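Local coordinates for protein VAL-1 (Chlorella virus, PDB 3GNE) that cleaves alginate as a polysaccharide lyase of family 14, with a mode of action that depends on pH, at residues K173-E187 and L199-I212. Residues are numbered along the deposited sequence; the frame is centred on the assembly and turned at random. Where two conformers were deposited one is given.
Sequences KMNTFKNGIPQLDGE and LKRINWSRSPDLLI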
loop_
_atom_site.group_PDB
_atom_site.type_symbol
_atom_site.label_atom_id
_atom_site.label_comp_id
_atom_site.label_asym_id
_atom_site.label_seq_id
_atom_site.Cartn_x
_atom_site.Cartn_y
_atom_site.Cartn_z
ATOM N N LYS A 173 -5.818 7.252 -9.218
ATOM C CA LYS A 173 -5.957 8.237 -10.298
ATOM C C LYS A 173 -6.432 9.545 -9.681
ATOM O O LYS A 173 -7.478 9.601 -9.023
ATOM C CB LYS A 173 -6.990 7.748 -11.329
ATOM C CG LYS A 173 -7.229 8.802 -12.429
ATOM C CD LYS A 173 -8.159 8.243 -13.500
ATOM C CE LYS A 173 -8.087 9.229 -14.676
ATOM N NZ LYS A 173 -8.840 10.476 -14.427
ATOM N N MET A 174 -5.618 10.581 -9.877
ATOM C CA MET A 174 -5.975 11.874 -9.305
ATOM C C MET A 174 -7.309 12.381 -9.859
ATOM O O MET A 174 -7.654 12.143 -11.004
ATOM C CB MET A 174 -4.891 12.932 -9.596
ATOM C CG MET A 174 -3.609 12.732 -8.795
ATOM S SD MET A 174 -3.792 13.037 -7.026
ATOM C CE MET A 174 -4.837 14.488 -7.002
ATOM N N ASN A 175 -7.989 13.116 -8.960
ATOM C CA ASN A 175 -9.082 13.917 -9.509
ATOM C C ASN A 175 -8.536 14.989 -10.443
ATOM O O ASN A 175 -7.331 15.345 -10.419
ATOM C CB ASN A 175 -9.806 14.635 -8.378
ATOM C CG ASN A 175 -8.856 15.449 -7.490
ATOM O OD1 ASN A 175 -8.161 14.884 -6.626
ATOM N ND2 ASN A 175 -8.780 16.785 -7.719
ATOM N N THR A 176 -9.444 15.531 -11.251
ATOM C CA THR A 176 -9.106 16.702 -12.093
ATOM C C THR A 176 -9.460 17.973 -11.340
ATOM O O THR A 176 -10.045 17.888 -10.266
ATOM C CB THR A 176 -9.790 16.698 -13.439
ATOM O OG1 THR A 176 -11.213 16.723 -13.226
ATOM C CG2 THR A 176 -9.502 15.396 -14.174
ATOM N N PHE A 177 -9.107 19.119 -11.885
ATOM C CA PHE A 177 -9.460 20.386 -11.304
ATOM C C PHE A 177 -10.119 21.198 -12.411
ATOM O O PHE A 177 -9.789 21.136 -13.603
ATOM C CB PHE A 177 -8.260 21.195 -10.782
ATOM C CG PHE A 177 -7.569 20.361 -9.698
ATOM C CD1 PHE A 177 -7.830 20.624 -8.367
ATOM C CD2 PHE A 177 -6.718 19.335 -10.058
ATOM C CE1 PHE A 177 -7.223 19.854 -7.385
ATOM C CE2 PHE A 177 -6.099 18.551 -9.075
ATOM C CZ PHE A 177 -6.384 18.827 -7.756
ATOM N N LYS A 178 -11.101 22.001 -12.036
ATOM C CA LYS A 178 -11.657 22.810 -13.168
ATOM C C LYS A 178 -11.746 24.232 -12.609
ATOM O O LYS A 178 -12.261 24.238 -11.477
ATOM C CB LYS A 178 -12.919 22.160 -13.673
ATOM C CG LYS A 178 -14.226 22.735 -13.171
ATOM C CD LYS A 178 -15.098 23.198 -14.341
ATOM C CE LYS A 178 -15.950 24.370 -13.851
ATOM N NZ LYS A 178 -15.335 24.866 -12.570
ATOM N N ASN A 179 -11.118 25.164 -13.267
ATOM C CA ASN A 179 -10.845 26.447 -12.618
ATOM C C ASN A 179 -10.374 26.264 -11.183
ATOM O O ASN A 179 -10.777 26.986 -10.264
ATOM C CB ASN A 179 -12.100 27.319 -12.676
ATOM C CG ASN A 179 -12.780 27.189 -14.027
ATOM O OD1 ASN A 179 -14.001 27.060 -14.128
ATOM N ND2 ASN A 179 -12.003 27.209 -15.105
ATOM N N GLY A 180 -9.504 25.288 -10.922
ATOM C CA GLY A 180 -8.989 25.170 -9.543
ATOM C C GLY A 180 -9.802 24.436 -8.508
ATOM O O GLY A 180 -9.367 24.156 -7.373
ATOM N N ILE A 181 -11.044 24.050 -8.808
ATOM C CA ILE A 181 -11.875 23.310 -7.871
ATOM C C ILE A 181 -11.675 21.829 -8.074
ATOM O O ILE A 181 -11.817 21.359 -9.211
ATOM C CB ILE A 181 -13.362 23.631 -8.116
ATOM C CG1 ILE A 181 -13.653 25.102 -8.433
ATOM C CG2 ILE A 181 -14.148 23.132 -6.920
ATOM C CD1 ILE A 181 -14.246 25.852 -7.255
ATOM N N PRO A 182 -11.386 21.047 -7.066
ATOM C CA PRO A 182 -11.280 19.598 -7.272
ATOM C C PRO A 182 -12.618 19.007 -7.719
ATOM O O PRO A 182 -13.657 19.369 -7.181
ATOM C CB PRO A 182 -10.930 19.052 -5.890
ATOM C CG PRO A 182 -10.514 20.206 -5.075
ATOM C CD PRO A 182 -11.149 21.432 -5.672
ATOM N N GLN A 183 -12.575 18.095 -8.680
ATOM C CA GLN A 183 -13.783 17.687 -9.398
ATOM C C GLN A 183 -14.376 16.364 -8.922
ATOM O O GLN A 183 -15.272 15.797 -9.621
ATOM C CB GLN A 183 -13.487 17.653 -10.912
ATOM C CG GLN A 183 -13.213 18.993 -11.529
ATOM C CD GLN A 183 -14.386 19.960 -11.393
ATOM O OE1 GLN A 183 -14.380 20.938 -10.624
ATOM N NE2 GLN A 183 -15.412 19.673 -12.164
ATOM N N LEU A 184 -13.972 15.786 -7.791
ATOM C CA LEU A 184 -14.619 14.563 -7.251
ATOM C C LEU A 184 -14.727 13.437 -8.278
ATOM O O LEU A 184 -15.736 12.744 -8.412
ATOM C CB LEU A 184 -15.978 14.952 -6.623
ATOM C CG LEU A 184 -15.875 15.779 -5.335
ATOM C CD1 LEU A 184 -17.205 16.440 -4.982
ATOM C CD2 LEU A 184 -15.378 14.936 -4.142
ATOM N N ASP A 185 -13.631 13.280 -9.024
ATOM C CA ASP A 185 -13.584 12.306 -10.113
ATOM C C ASP A 185 -12.270 11.517 -10.028
ATOM O O ASP A 185 -11.912 10.900 -11.011
ATOM C CB ASP A 185 -13.702 12.968 -11.473
ATOM C CG ASP A 185 -12.666 14.039 -11.750
ATOM O OD1 ASP A 185 -11.890 14.417 -10.838
ATOM O OD2 ASP A 185 -12.658 14.518 -12.907
ATOM N N GLY A 186 -11.627 11.571 -8.853
ATOM C CA GLY A 186 -10.460 10.697 -8.622
ATOM C C GLY A 186 -10.963 9.285 -8.440
ATOM O O GLY A 186 -12.135 8.989 -8.217
ATOM N N GLU A 187 -10.042 8.335 -8.544
ATOM C CA GLU A 187 -10.380 6.935 -8.492
ATOM C C GLU A 187 -9.312 6.146 -7.738
ATOM O O GLU A 187 -8.163 6.590 -7.586
ATOM C CB GLU A 187 -10.433 6.322 -9.913
ATOM C CG GLU A 187 -11.381 7.039 -10.832
ATOM C CD GLU A 187 -11.504 6.384 -12.187
ATOM O OE1 GLU A 187 -10.842 5.348 -12.453
ATOM O OE2 GLU A 187 -12.250 6.909 -13.053
ATOM N N LEU A 199 -13.161 2.205 -7.026
ATOM C CA LEU A 199 -13.876 3.210 -6.250
ATOM C C LEU A 199 -13.775 4.523 -7.033
ATOM O O LEU A 199 -12.614 4.968 -7.302
ATOM C CB LEU A 199 -13.290 3.389 -4.845
ATOM C CG LEU A 199 -13.882 4.511 -3.982
ATOM C CD1 LEU A 199 -15.339 4.247 -3.608
ATOM C CD2 LEU A 199 -13.031 4.736 -2.734
ATOM N N LYS A 200 -14.872 5.148 -7.427
ATOM C CA LYS A 200 -14.813 6.408 -8.158
ATOM C C LYS A 200 -15.317 7.534 -7.277
ATOM O O LYS A 200 -15.892 7.317 -6.197
ATOM C CB LYS A 200 -15.678 6.281 -9.434
ATOM C CG LYS A 200 -15.172 5.226 -10.412
ATOM C CD LYS A 200 -15.831 5.423 -11.781
ATOM C CE LYS A 200 -15.272 4.461 -12.811
ATOM N NZ LYS A 200 -15.954 4.553 -14.130
ATOM N N ARG A 201 -15.079 8.765 -7.705
ATOM C CA ARG A 201 -15.626 9.975 -7.065
ATOM C C ARG A 201 -14.856 10.537 -5.877
ATOM O O ARG A 201 -15.357 11.204 -4.971
ATOM C CB ARG A 201 -17.120 9.713 -6.831
ATOM C CG ARG A 201 -17.861 9.743 -8.184
ATOM C CD ARG A 201 -18.399 8.369 -8.595
ATOM N NE ARG A 201 -19.679 8.475 -9.295
ATOM C CZ ARG A 201 -20.879 8.529 -8.730
ATOM N NH1 ARG A 201 -21.006 8.488 -7.406
ATOM N NH2 ARG A 201 -21.965 8.631 -9.492
ATOM N N ILE A 202 -13.536 10.297 -5.919
ATOM C CA ILE A 202 -12.662 10.688 -4.810
ATOM C C ILE A 202 -12.007 12.023 -5.062
ATOM O O ILE A 202 -11.577 12.298 -6.189
ATOM C CB ILE A 202 -11.502 9.668 -4.703
ATOM C CG1 ILE A 202 -12.031 8.236 -4.494
ATOM C CG2 ILE A 202 -10.565 10.084 -3.600
ATOM C CD1 ILE A 202 -10.967 7.184 -4.634
ATOM N N ASN A 203 -11.932 12.877 -4.061
ATOM C CA ASN A 203 -11.004 14.024 -4.109
ATOM C C ASN A 203 -9.673 13.600 -3.472
ATOM O O ASN A 203 -9.607 13.396 -2.261
ATOM C CB ASN A 203 -11.567 15.256 -3.434
ATOM C CG ASN A 203 -12.332 16.218 -4.323
ATOM O OD1 ASN A 203 -13.016 17.088 -3.765
ATOM N ND2 ASN A 203 -12.243 16.111 -5.622
ATOM N N TRP A 204 -8.629 13.487 -4.286
ATOM C CA TRP A 204 -7.319 13.111 -3.739
ATOM C C TRP A 204 -6.512 14.291 -3.277
ATOM O O TRP A 204 -5.634 14.119 -2.406
ATOM C CB TRP A 204 -6.549 12.336 -4.799
ATOM C CG TRP A 204 -6.934 10.903 -4.943
ATOM C CD1 TRP A 204 -7.461 10.270 -6.021
ATOM C CD2 TRP A 204 -6.801 9.881 -3.894
ATOM N NE1 TRP A 204 -7.661 8.946 -5.738
ATOM C CE2 TRP A 204 -7.271 8.681 -4.448
ATOM C CE3 TRP A 204 -6.333 9.916 -2.587
ATOM C CZ2 TRP A 204 -7.301 7.478 -3.748
ATOM C CZ3 TRP A 204 -6.344 8.741 -1.849
ATOM C CH2 TRP A 204 -6.824 7.560 -2.442
ATOM N N SER A 205 -6.735 15.513 -3.808
ATOM C CA SER A 205 -5.975 16.644 -3.293
ATOM C C SER A 205 -6.777 17.904 -3.604
ATOM O O SER A 205 -7.660 17.935 -4.413
ATOM C CB SER A 205 -4.545 16.771 -3.870
ATOM O OG SER A 205 -4.599 17.373 -5.176
ATOM N N ARG A 206 -6.306 18.957 -2.892
ATOM C CA ARG A 206 -7.015 20.237 -3.010
ATOM C C ARG A 206 -6.500 21.161 -4.099
ATOM O O ARG A 206 -7.133 22.201 -4.337
ATOM C CB ARG A 206 -6.908 20.925 -1.637
ATOM C CG ARG A 206 -5.495 21.481 -1.429
ATOM C CD ARG A 206 -5.563 22.663 -0.490
ATOM N NE ARG A 206 -6.370 22.454 0.685
ATOM C CZ ARG A 206 -7.370 23.157 1.190
ATOM N NH1 ARG A 206 -7.846 24.277 0.641
ATOM N NH2 ARG A 206 -7.929 22.717 2.310
ATOM N N SER A 207 -5.386 20.834 -4.755
ATOM C CA SER A 207 -4.882 21.768 -5.750
ATOM C C SER A 207 -3.956 21.016 -6.702
ATOM O O SER A 207 -3.432 19.952 -6.402
ATOM C CB SER A 207 -4.246 22.948 -5.007
ATOM O OG SER A 207 -3.216 22.513 -4.172
ATOM N N PRO A 208 -3.818 21.489 -7.928
ATOM C CA PRO A 208 -3.166 20.713 -8.983
ATOM C C PRO A 208 -1.668 20.553 -8.832
ATOM O O PRO A 208 -1.071 19.780 -9.586
ATOM C CB PRO A 208 -3.549 21.492 -10.257
ATOM C CG PRO A 208 -3.879 22.867 -9.767
ATOM C CD PRO A 208 -4.477 22.746 -8.407
ATOM N N ASP A 209 -1.086 21.261 -7.866
ATOM C CA ASP A 209 0.332 21.078 -7.510
ATOM C C ASP A 209 0.541 19.874 -6.575
ATOM O O ASP A 209 1.695 19.525 -6.280
ATOM C CB ASP A 209 0.890 22.317 -6.820
ATOM C CG ASP A 209 0.200 22.618 -5.515
ATOM O OD1 ASP A 209 -1.000 22.912 -5.553
ATOM O OD2 ASP A 209 0.837 22.541 -4.443
ATOM N N LEU A 210 -0.577 19.301 -6.088
ATOM C CA LEU A 210 -0.444 18.176 -5.129
ATOM C C LEU A 210 -0.884 16.917 -5.835
ATOM O O LEU A 210 -2.102 16.712 -6.012
ATOM C CB LEU A 210 -1.337 18.487 -3.947
ATOM C CG LEU A 210 -0.877 19.684 -3.084
ATOM C CD1 LEU A 210 -1.986 20.078 -2.089
ATOM C CD2 LEU A 210 0.455 19.433 -2.375
ATOM N N LEU A 211 0.040 16.097 -6.298
ATOM C CA LEU A 211 -0.270 14.959 -7.155
ATOM C C LEU A 211 0.356 13.735 -6.511
ATOM O O LEU A 211 0.889 13.803 -5.375
ATOM C CB LEU A 211 0.287 15.217 -8.562
ATOM C CG LEU A 211 -0.212 16.504 -9.227
ATOM C CD1 LEU A 211 0.583 16.700 -10.497
ATOM C CD2 LEU A 211 -1.715 16.390 -9.490
ATOM N N ILE A 212 0.297 12.607 -7.224
ATOM C CA ILE A 212 0.943 11.416 -6.633
ATOM C C ILE A 212 2.431 11.674 -6.451
ATOM O O ILE A 212 3.067 12.154 -7.406
ATOM C CB ILE A 212 0.667 10.231 -7.548
ATOM C CG1 ILE A 212 -0.827 9.944 -7.624
ATOM C CG2 ILE A 212 1.459 9.018 -7.062
ATOM C CD1 ILE A 212 -1.289 9.039 -8.758
HETATM O O HOH W 1 -7.055 24.223 -6.620
HETATM O O HOH W 2 -13.715 6.034 -14.991
#
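With chi1 at 53°, CG of Asn175 sits between its backbone N and carbonyl carbon, which carries OD1 to the backbone of Trp204 and Ser205; Trp204, its CG beside its own backbone N (chi1 -79°), lays its indole edge against the strand end at Glu187. The contact lies at one end of the beta sandwich expected of this concanavalin-like lyase, where the hairpin 186-192/195-202 ends its pairing at a G1 bulge, Arg201 and Ile202 both facing Gly186. Gly186 N donates to Ile202 O (2.8 Å), and Ile202 N returns a nearly straight bond to Gly186 O. Glycine suits this place: lacking a side chain, it lets Ile202 O and Trp204 CD1 lie close to its CA. Trp204 NE1 gives its N-H to Glu187 O (3.0 Å, 160° at the hydrogen), approaching from above the carbonyl plane, while Lys173 N reaches the same oxygen from the opposite face. The indole thus combines a fixed polar edge with apolar faces; Ile202 CG2 covers one over its centre, and Ile98 and Ile129 also touch the Trp204 side chain. A short amide suits Asn175: OD1 accepts from Trp204 N (2.8 Å) and Ser205 N (3.2 Å), while ND2 donates to Thr176 O, fixing the amide's rotation. The flexible thioether of Met174, in one of two modelled conformers, bends at chi2 and chi3 to put CE 3.5 Å from Trp204 CB. Farther out, the flat Phe177 ring receives Pro208 over one face, a CH-pi contact with CD 4.0 Å from the centroid, and Ser205 OG lies at the ring's edge, 3.5 Å from Phe177 CZ.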